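Local coordinates for Sts-2 protein (Mus musculus, PDB 3D4I) that probably promotes accumulation of activated receptors such as the T-cell receptor at the cell surface, and contains this 2H-phosphatase domain with acid-dependent phosphatase activity, at residues F126-K130 and L166-Y172; R9-L13 and M183-I187; G235-C239 and L250-V255. The contacts are given in a common frame with arbitrary orientation. Where two conformers were deposited one is given. Residues are numbered along the deposited sequence.

Interaction 1: F126-K130 and L166-Y172; sequences FEWMK and LMPAESY
W128 offers a face of its indole to the edge of the Y172 ring, a T-shaped pair with the six-membered ring centroid 5.6 Å from that of Y172 and planes at 63°; W128 CZ2 also lies 3.6 Å from Y172 CB. Segment 126-130 is extended through W128 and turns into a 3-10 segment at M129. Facing it, M167 to E170 form a type I turn closed by E170 N to M167 O (3.0 Å), after which S171 takes the N-cap position of helix 172-187. The CA atoms come closest at M129 and P168 (5.3 Å). W128, chi1 t, donates a hydrogen bond from W128 NE1 to E170 O (3.1 Å). E170, chi1 p and chi2 t, reaches back so that OE2 accepts a hydrogen bond from M129 N (2.9 Å). M129, m at all three chi angles, packs SD on L166 CB (4.1 Å) and CE against P168 CG (4.4 Å); F126 CD2 meets L166 CD1 (3.9 Å). Two phosphatase-domain loops thus join at a helix start. Because R178 of that helix forms a salt bridge with the same OE2, the buried E170 carboxylate is compensated by both a charge and a backbone amide.

Interaction 2: R9-L13 and M183-I187; sequences RRGIL and MGQII
R10, on the N-terminal side of G11, extends its side chain, t from chi1 through chi3, toward the C-terminal turn of helix 183-187. There R10 NH1 donates a hydrogen bond to I187 O at 2.6 Å, and R10 NH2 adds a weak one to I187 O at 3.1 Å, while I187 CD1 lies over one face of the guanidinium. After G11, I12 (m, m) points from the strand toward the helix: its CD1 touches I187 CD1 at 3.7 Å and I186 CG2 at 4.4 Å, and its CG2 meets M183 CE at 4.0 Å. I187 (chi1 m) thus meets both R10 and I12. The helical turn is closed by I187 N to M183 O (2.9 Å). The short axes approach to 11.6 Å with their N-to-C directions 135° apart, and I12 and I187 have the nearest CA atoms (8.9 Å). I12 also packs on I199 of the adjacent parallel strand 196-201, as does I186. Helix 172-187 thus covers one face of the mixed sheet, in the layered alpha/beta fold of histidine phosphatases.

Interaction 3: G235-C239 and L250-V255; sequences GMCFC and LVNPPV
Backbone pairing comes first: V251 N donates to F238 O at 2.9 Å, and the same oxygen receives a CA-H...O contact from L250 CA (3.4 Å). C239 and L250 form an antiparallel non-hydrogen-bonded pair with CA atoms 4.5 Å apart. Past it the strands splay, F238 N lying 4.2 Å from V251 O, and a water fills the gap, accepting from F238 N (2.8 Å) and donating to V251 O (2.8 Å). Apolar contacts follow on two faces. On that of C239 and L250, L250 (m, t) places CD2 3.3 Å from C237 SG and 4.0 Å from C239 SG. On that of F238 and V251, the phenyl ring, chi1 t, has CD2 3.6 Å from V251 CG1. Beyond V251 the chain bends through N252 and two prolines: P253 CG sits 4.2 Å from F238 CB, and M236 SD reaches V255 CG2 (3.7 Å). The aromatic element is a CH-pi contact, P254 CD lying 4.0 Å from the F238 ring centroid, over its face. W268 of the second subunit packs on L250 and P253. These features belong to the beta hairpin 236-241/248-251 at the antiparallel margin of the phosphatase sheet, bordering the dimer interface.

Interactions 2 and 3 share one sheet: strands 11-16 and 236-241 are neighbours, and I12 N lies 2.9 Å from C239 O, a probable hydrogen bond, while L13 packs on F238. Interaction 2 is the buried helix-on-sheet contact; interaction 3, partly buried, closes the sheet's hairpin margin and faces the second subunit. Interaction 1, also partly buried, joins loops without strand pairing and touches neither, its centre about 23 and 26 Å from the centres of interactions 2 and 3. Helix 172-187 nevertheless connects it to interaction 2, one contact at each helix end. A carboxylate organises interaction 1 and a guanidinium tops the apolar packing of interaction 2, whereas interaction 3 relies on backbone, water and proline-aromatic packing.

Interaction 1: F126-K130 and L166-Y172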
loop_
_atom_site.group_PDB
_atom_site.type_symbol
_atom_site.label_atom_id
_atom_site.label_comp_id
_atom_site.label_asym_id
_atom_site.label_seq_id
_atom_site.Cartn_x
_atom_site.Cartn_y
_atom_site.Cartn_z
ATOM N N PHE A 126 22.039 -10.765 7.008
ATOM C CA PHE A 126 21.679 -9.558 7.736
ATOM C C PHE A 126 22.402 -8.344 7.139
ATOM O O PHE A 126 23.360 -8.491 6.366
ATOM C CB PHE A 126 22.011 -9.712 9.221
ATOM C CG PHE A 126 21.560 -8.553 10.074
ATOM C CD1 PHE A 126 20.206 -8.267 10.234
ATOM C CD2 PHE A 126 22.490 -7.772 10.734
ATOM C CE1 PHE A 126 19.788 -7.200 11.021
ATOM C CE2 PHE A 126 22.093 -6.707 11.530
ATOM C CZ PHE A 126 20.727 -6.430 11.686
ATOM N N GLU A 127 21.933 -7.147 7.486
ATOM C CA GLU A 127 22.566 -5.901 7.068
ATOM C C GLU A 127 24.030 -5.832 7.511
ATOM O O GLU A 127 24.412 -6.452 8.505
ATOM C CB GLU A 127 21.755 -4.721 7.667
ATOM C CG GLU A 127 22.225 -3.318 7.298
ATOM C CD GLU A 127 22.079 -3.037 5.819
ATOM O OE1 GLU A 127 23.005 -3.378 5.074
ATOM O OE2 GLU A 127 21.031 -2.478 5.404
ATOM N N TRP A 128 24.858 -5.102 6.768
ATOM C CA TRP A 128 26.217 -4.775 7.211
ATOM C C TRP A 128 26.148 -4.113 8.584
ATOM O O TRP A 128 25.412 -3.141 8.748
ATOM C CB TRP A 128 26.874 -3.825 6.197
ATOM C CG TRP A 128 28.339 -3.435 6.470
ATOM C CD1 TRP A 128 29.232 -4.062 7.286
ATOM C CD2 TRP A 128 29.057 -2.375 5.834
ATOM N NE1 TRP A 128 30.457 -3.431 7.230
ATOM C CE2 TRP A 128 30.378 -2.397 6.337
ATOM C CE3 TRP A 128 28.707 -1.392 4.892
ATOM C CZ2 TRP A 128 31.345 -1.454 5.953
ATOM C CZ3 TRP A 128 29.690 -0.458 4.498
ATOM C CH2 TRP A 128 30.978 -0.504 5.024
ATOM N N MET A 129 26.919 -4.627 9.558
ATOM C CA MET A 129 26.826 -4.176 10.969
ATOM C C MET A 129 27.188 -2.717 11.161
ATOM O O MET A 129 26.745 -2.085 12.113
ATOM C CB MET A 129 27.693 -5.056 11.893
ATOM C CG MET A 129 27.246 -6.521 11.947
ATOM S SD MET A 129 25.669 -6.702 12.812
ATOM C CE MET A 129 26.223 -6.310 14.492
ATOM N N LYS A 130 28.012 -2.203 10.252
ATOM C CA LYS A 130 28.340 -0.786 10.155
ATOM C C LYS A 130 27.093 0.098 10.184
ATOM O O LYS A 130 27.149 1.211 10.696
ATOM C CB LYS A 130 29.086 -0.545 8.837
ATOM C CG LYS A 130 29.478 0.907 8.529
ATOM C CD LYS A 130 30.663 1.344 9.353
ATOM C CE LYS A 130 31.961 0.759 8.825
ATOM N NZ LYS A 130 33.120 1.184 9.679
ATOM N N LEU A 166 27.864 -12.580 14.214
ATOM C CA LEU A 166 27.878 -11.251 13.610
ATOM C C LEU A 166 28.696 -10.283 14.455
ATOM O O LEU A 166 28.433 -10.114 15.652
ATOM C CB LEU A 166 26.453 -10.710 13.431
ATOM C CG LEU A 166 25.660 -11.159 12.200
ATOM C CD1 LEU A 166 24.172 -10.844 12.357
ATOM C CD2 LEU A 166 26.205 -10.520 10.933
ATOM N N MET A 167 29.683 -9.654 13.825
ATOM C CA MET A 167 30.614 -8.779 14.528
ATOM C C MET A 167 30.254 -7.312 14.342
ATOM O O MET A 167 30.205 -6.832 13.217
ATOM C CB MET A 167 32.051 -9.023 14.053
ATOM C CG MET A 167 32.610 -10.406 14.381
ATOM S SD MET A 167 32.541 -10.707 16.157
ATOM C CE MET A 167 32.787 -12.492 16.219
ATOM N N PRO A 168 30.036 -6.580 15.452
ATOM C CA PRO A 168 29.684 -5.163 15.337
ATOM C C PRO A 168 30.707 -4.333 14.546
ATOM O O PRO A 168 30.336 -3.333 13.922
ATOM C CB PRO A 168 29.635 -4.701 16.793
ATOM C CG PRO A 168 29.303 -5.933 17.544
ATOM C CD PRO A 168 30.093 -7.006 16.858
ATOM N N ALA A 169 31.975 -4.744 14.581
ATOM C CA ALA A 169 33.032 -4.018 13.871
ATOM C C ALA A 169 33.395 -4.611 12.494
ATOM O O ALA A 169 34.429 -4.247 11.917
ATOM C CB ALA A 169 34.286 -3.890 14.761
ATOM N N GLU A 170 32.562 -5.504 11.948
ATOM C CA GLU A 170 32.908 -6.094 10.653
ATOM C C GLU A 170 33.163 -4.994 9.630
ATOM O O GLU A 170 32.403 -4.032 9.528
ATOM C CB GLU A 170 31.884 -7.126 10.141
ATOM C CG GLU A 170 30.472 -6.606 10.020
ATOM C CD GLU A 170 29.546 -7.476 9.169
ATOM O OE1 GLU A 170 29.840 -8.660 8.871
ATOM O OE2 GLU A 170 28.476 -6.951 8.831
ATOM N N SER A 171 34.268 -5.130 8.912
ATOM C CA SER A 171 34.624 -4.211 7.844
ATOM C C SER A 171 33.788 -4.535 6.622
ATOM O O SER A 171 33.101 -5.561 6.587
ATOM C CB SER A 171 36.094 -4.370 7.488
ATOM O OG SER A 171 36.332 -5.679 6.978
ATOM N N TYR A 172 33.866 -3.672 5.612
ATOM C CA TYR A 172 33.215 -3.939 4.331
ATOM C C TYR A 172 33.709 -5.251 3.731
ATOM O O TYR A 172 32.897 -6.079 3.308
ATOM C CB TYR A 172 33.393 -2.772 3.352
ATOM C CG TYR A 172 32.858 -3.043 1.964
ATOM C CD1 TYR A 172 31.482 -3.099 1.720
ATOM C CD2 TYR A 172 33.727 -3.247 0.891
ATOM C CE1 TYR A 172 30.988 -3.358 0.436
ATOM C CE2 TYR A 172 33.235 -3.515 -0.398
ATOM C CZ TYR A 172 31.881 -3.563 -0.614
ATOM O OH TYR A 172 31.414 -3.811 -1.883
#

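Interaction 2: R9-L13 and M183-I187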
loop_
_atom_site.group_PDB
_atom_site.type_symbol
_atom_site.label_atom_id
_atom_site.label_comp_id
_atom_site.label_asym_id
_atom_site.label_seq_id
_atom_site.Cartn_x
_atom_site.Cartn_y
_atom_site.Cartn_z
ATOM N N ARG A 9 15.392 -23.451 -15.183
ATOM C CA ARG A 9 16.640 -22.995 -14.575
ATOM C C ARG A 9 16.408 -22.595 -13.136
ATOM O O ARG A 9 15.400 -21.948 -12.815
ATOM C CB ARG A 9 17.223 -21.813 -15.356
ATOM C CG ARG A 9 17.840 -22.218 -16.687
ATOM C CD ARG A 9 18.110 -21.020 -17.586
ATOM N NE ARG A 9 18.598 -21.481 -18.891
ATOM C CZ ARG A 9 19.823 -21.259 -19.376
ATOM N NH1 ARG A 9 20.707 -20.544 -18.691
ATOM N NH2 ARG A 9 20.156 -21.737 -20.570
ATOM N N ARG A 10 17.332 -23.008 -12.282
ATOM C CA ARG A 10 17.372 -22.572 -10.902
ATOM C C ARG A 10 17.450 -21.041 -10.811
ATOM O O ARG A 10 18.247 -20.406 -11.512
ATOM C CB ARG A 10 18.582 -23.189 -10.209
ATOM C CG ARG A 10 18.360 -23.363 -8.743
ATOM C CD ARG A 10 19.536 -23.946 -8.063
ATOM N NE ARG A 10 19.301 -23.885 -6.627
ATOM C CZ ARG A 10 20.190 -24.212 -5.696
ATOM N NH1 ARG A 10 21.404 -24.618 -6.042
ATOM N NH2 ARG A 10 19.851 -24.111 -4.408
ATOM N N GLY A 11 16.660 -20.452 -9.916
ATOM C CA GLY A 11 16.674 -18.995 -9.740
ATOM C C GLY A 11 16.932 -18.562 -8.307
ATOM O O GLY A 11 16.581 -19.276 -7.355
ATOM N N ILE A 12 17.550 -17.392 -8.163
ATOM C CA ILE A 12 17.751 -16.747 -6.860
ATOM C C ILE A 12 17.196 -15.325 -7.001
ATOM O O ILE A 12 17.646 -14.568 -7.857
ATOM C CB ILE A 12 19.235 -16.702 -6.459
ATOM C CG1 ILE A 12 19.699 -18.075 -5.937
ATOM C CG2 ILE A 12 19.507 -15.592 -5.388
ATOM C CD1 ILE A 12 19.376 -18.291 -4.480
ATOM N N LEU A 13 16.190 -15.002 -6.189
ATOM C CA LEU A 13 15.477 -13.731 -6.303
ATOM C C LEU A 13 15.664 -13.002 -4.988
ATOM O O LEU A 13 15.127 -13.406 -3.950
ATOM C CB LEU A 13 13.985 -13.950 -6.608
ATOM C CG LEU A 13 13.127 -12.681 -6.775
ATOM C CD1 LEU A 13 13.617 -11.805 -7.933
ATOM C CD2 LEU A 13 11.658 -13.111 -6.990
ATOM N N MET A 183 25.766 -17.273 0.757
ATOM C CA MET A 183 25.184 -17.587 -0.541
ATOM C C MET A 183 25.732 -18.920 -1.059
ATOM O O MET A 183 24.981 -19.714 -1.620
ATOM C CB MET A 183 25.440 -16.473 -1.554
ATOM C CG MET A 183 24.571 -15.189 -1.323
ATOM S SD MET A 183 22.820 -15.531 -0.962
ATOM C CE MET A 183 22.209 -16.133 -2.522
ATOM N N GLY A 184 27.032 -19.153 -0.859
ATOM C CA GLY A 184 27.629 -20.473 -1.130
ATOM C C GLY A 184 26.889 -21.623 -0.476
ATOM O O GLY A 184 26.579 -22.627 -1.136
ATOM N N GLN A 185 26.613 -21.501 0.826
ATOM C CA GLN A 185 25.878 -22.537 1.561
ATOM C C GLN A 185 24.432 -22.660 1.083
ATOM O O GLN A 185 23.904 -23.764 0.954
ATOM C CB GLN A 185 25.940 -22.297 3.074
ATOM C CG GLN A 185 24.962 -23.136 3.895
ATOM C CD GLN A 185 25.272 -23.151 5.406
ATOM O OE1 GLN A 185 26.424 -23.319 5.815
ATOM N NE2 GLN A 185 24.229 -22.995 6.231
ATOM N N ILE A 186 23.800 -21.526 0.804
ATOM C CA ILE A 186 22.425 -21.522 0.320
ATOM C C ILE A 186 22.315 -22.300 -0.996
ATOM O O ILE A 186 21.435 -23.149 -1.141
ATOM C CB ILE A 186 21.865 -20.065 0.190
ATOM C CG1 ILE A 186 21.683 -19.454 1.587
ATOM C CG2 ILE A 186 20.545 -20.046 -0.563
ATOM C CD1 ILE A 186 21.293 -17.987 1.584
ATOM N N ILE A 187 23.227 -22.038 -1.926
ATOM C CA ILE A 187 23.206 -22.719 -3.227
ATOM C C ILE A 187 23.382 -24.240 -3.085
ATOM O O ILE A 187 22.736 -25.020 -3.794
ATOM C CB ILE A 187 24.246 -22.108 -4.215
ATOM C CG1 ILE A 187 23.882 -20.663 -4.531
ATOM C CG2 ILE A 187 24.354 -22.920 -5.512
ATOM C CD1 ILE A 187 22.441 -20.431 -4.771
#

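Interaction 3: G235-C239 and L250-V255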
loop_
_atom_site.group_PDB
_atom_site.type_symbol
_atom_site.label_atom_id
_atom_site.label_comp_id
_atom_site.label_asym_id
_atom_site.label_seq_id
_atom_site.Cartn_x
_atom_site.Cartn_y
_atom_site.Cartn_z
ATOM N N GLY A 235 12.227 -3.954 -3.840
ATOM C CA GLY A 235 13.101 -3.939 -5.025
ATOM C C GLY A 235 13.712 -5.327 -5.190
ATOM O O GLY A 235 13.967 -5.993 -4.196
ATOM N N MET A 236 13.911 -5.781 -6.435
ATOM C CA MET A 236 14.414 -7.141 -6.672
ATOM C C MET A 236 15.585 -7.232 -7.658
ATOM O O MET A 236 15.665 -6.434 -8.589
ATOM C CB MET A 236 13.271 -8.022 -7.187
ATOM C CG MET A 236 12.097 -8.133 -6.253
ATOM S SD MET A 236 10.795 -9.110 -7.003
ATOM C CE MET A 236 9.565 -9.104 -5.697
ATOM N N CYS A 237 16.463 -8.219 -7.429
ATOM C CA CYS A 237 17.568 -8.599 -8.330
ATOM C C CYS A 237 17.397 -10.097 -8.538
ATOM O O CYS A 237 17.297 -10.824 -7.559
ATOM C CB CYS A 237 18.929 -8.382 -7.632
ATOM S SG CYS A 237 20.342 -8.695 -8.688
ATOM N N PHE A 238 17.405 -10.561 -9.785
ATOM C CA PHE A 238 17.151 -11.974 -10.106
ATOM C C PHE A 238 18.353 -12.594 -10.844
ATOM O O PHE A 238 18.831 -12.029 -11.851
ATOM C CB PHE A 238 15.885 -12.068 -10.971
ATOM C CG PHE A 238 15.379 -13.468 -11.194
ATOM C CD1 PHE A 238 15.276 -14.371 -10.141
ATOM C CD2 PHE A 238 14.953 -13.866 -12.460
ATOM C CE1 PHE A 238 14.796 -15.670 -10.336
ATOM C CE2 PHE A 238 14.452 -15.158 -12.679
ATOM C CZ PHE A 238 14.375 -16.065 -11.608
ATOM N N CYS A 239 18.841 -13.732 -10.352
ATOM C CA CYS A 239 19.908 -14.481 -11.072
ATOM C C CYS A 239 19.424 -15.865 -11.418
ATOM O O CYS A 239 18.752 -16.483 -10.595
ATOM C CB CYS A 239 21.158 -14.594 -10.221
ATOM S SG CYS A 239 21.855 -13.002 -9.808
ATOM N N LEU A 250 22.457 -12.510 -14.456
ATOM C CA LEU A 250 21.375 -11.585 -14.137
ATOM C C LEU A 250 20.265 -11.591 -15.188
ATOM O O LEU A 250 20.517 -11.488 -16.402
ATOM C CB LEU A 250 21.916 -10.180 -14.057
ATOM C CG LEU A 250 22.498 -9.665 -12.762
ATOM C CD1 LEU A 250 23.150 -8.359 -13.081
ATOM C CD2 LEU A 250 21.369 -9.483 -11.751
ATOM N N VAL A 251 19.032 -11.638 -14.708
ATOM C CA VAL A 251 17.869 -11.869 -15.545
ATOM C C VAL A 251 16.822 -10.855 -15.068
ATOM O O VAL A 251 16.876 -10.427 -13.911
ATOM C CB VAL A 251 17.399 -13.373 -15.391
ATOM C CG1 VAL A 251 16.024 -13.614 -15.940
ATOM C CG2 VAL A 251 18.397 -14.333 -16.065
ATOM N N ASN A 252 15.913 -10.435 -15.954
ATOM C CA ASN A 252 14.775 -9.619 -15.532
ATOM C C ASN A 252 14.032 -10.358 -14.416
ATOM O O ASN A 252 13.727 -11.546 -14.576
ATOM C CB ASN A 252 13.784 -9.388 -16.687
ATOM C CG ASN A 252 14.296 -8.419 -17.759
ATOM O OD1 ASN A 252 15.108 -7.525 -17.497
ATOM N ND2 ASN A 252 13.785 -8.588 -18.985
ATOM N N PRO A 253 13.740 -9.684 -13.273
ATOM C CA PRO A 253 12.877 -10.347 -12.261
ATOM C C PRO A 253 11.541 -10.821 -12.850
ATOM O O PRO A 253 11.055 -10.210 -13.806
ATOM C CB PRO A 253 12.659 -9.247 -11.210
ATOM C CG PRO A 253 13.891 -8.372 -11.319
ATOM C CD PRO A 253 14.194 -8.357 -12.821
ATOM N N PRO A 254 10.959 -11.910 -12.301
ATOM C CA PRO A 254 9.720 -12.495 -12.830
ATOM C C PRO A 254 8.474 -11.632 -12.592
ATOM O O PRO A 254 7.406 -11.961 -13.078
ATOM C CB PRO A 254 9.585 -13.797 -12.031
ATOM C CG PRO A 254 10.265 -13.510 -10.739
ATOM C CD PRO A 254 11.460 -12.672 -11.137
ATOM N N VAL A 255 8.614 -10.565 -11.819
ATOM C CA VAL A 255 7.485 -9.663 -11.564
ATOM C C VAL A 255 7.930 -8.219 -11.715
ATOM O O VAL A 255 9.117 -7.919 -11.589
ATOM C CB VAL A 255 6.806 -9.905 -10.182
ATOM C CG1 VAL A 255 6.146 -11.262 -10.144
ATOM C CG2 VAL A 255 7.766 -9.760 -9.042
HETATM O O HOH W 1 17.726 -8.743 -11.877
#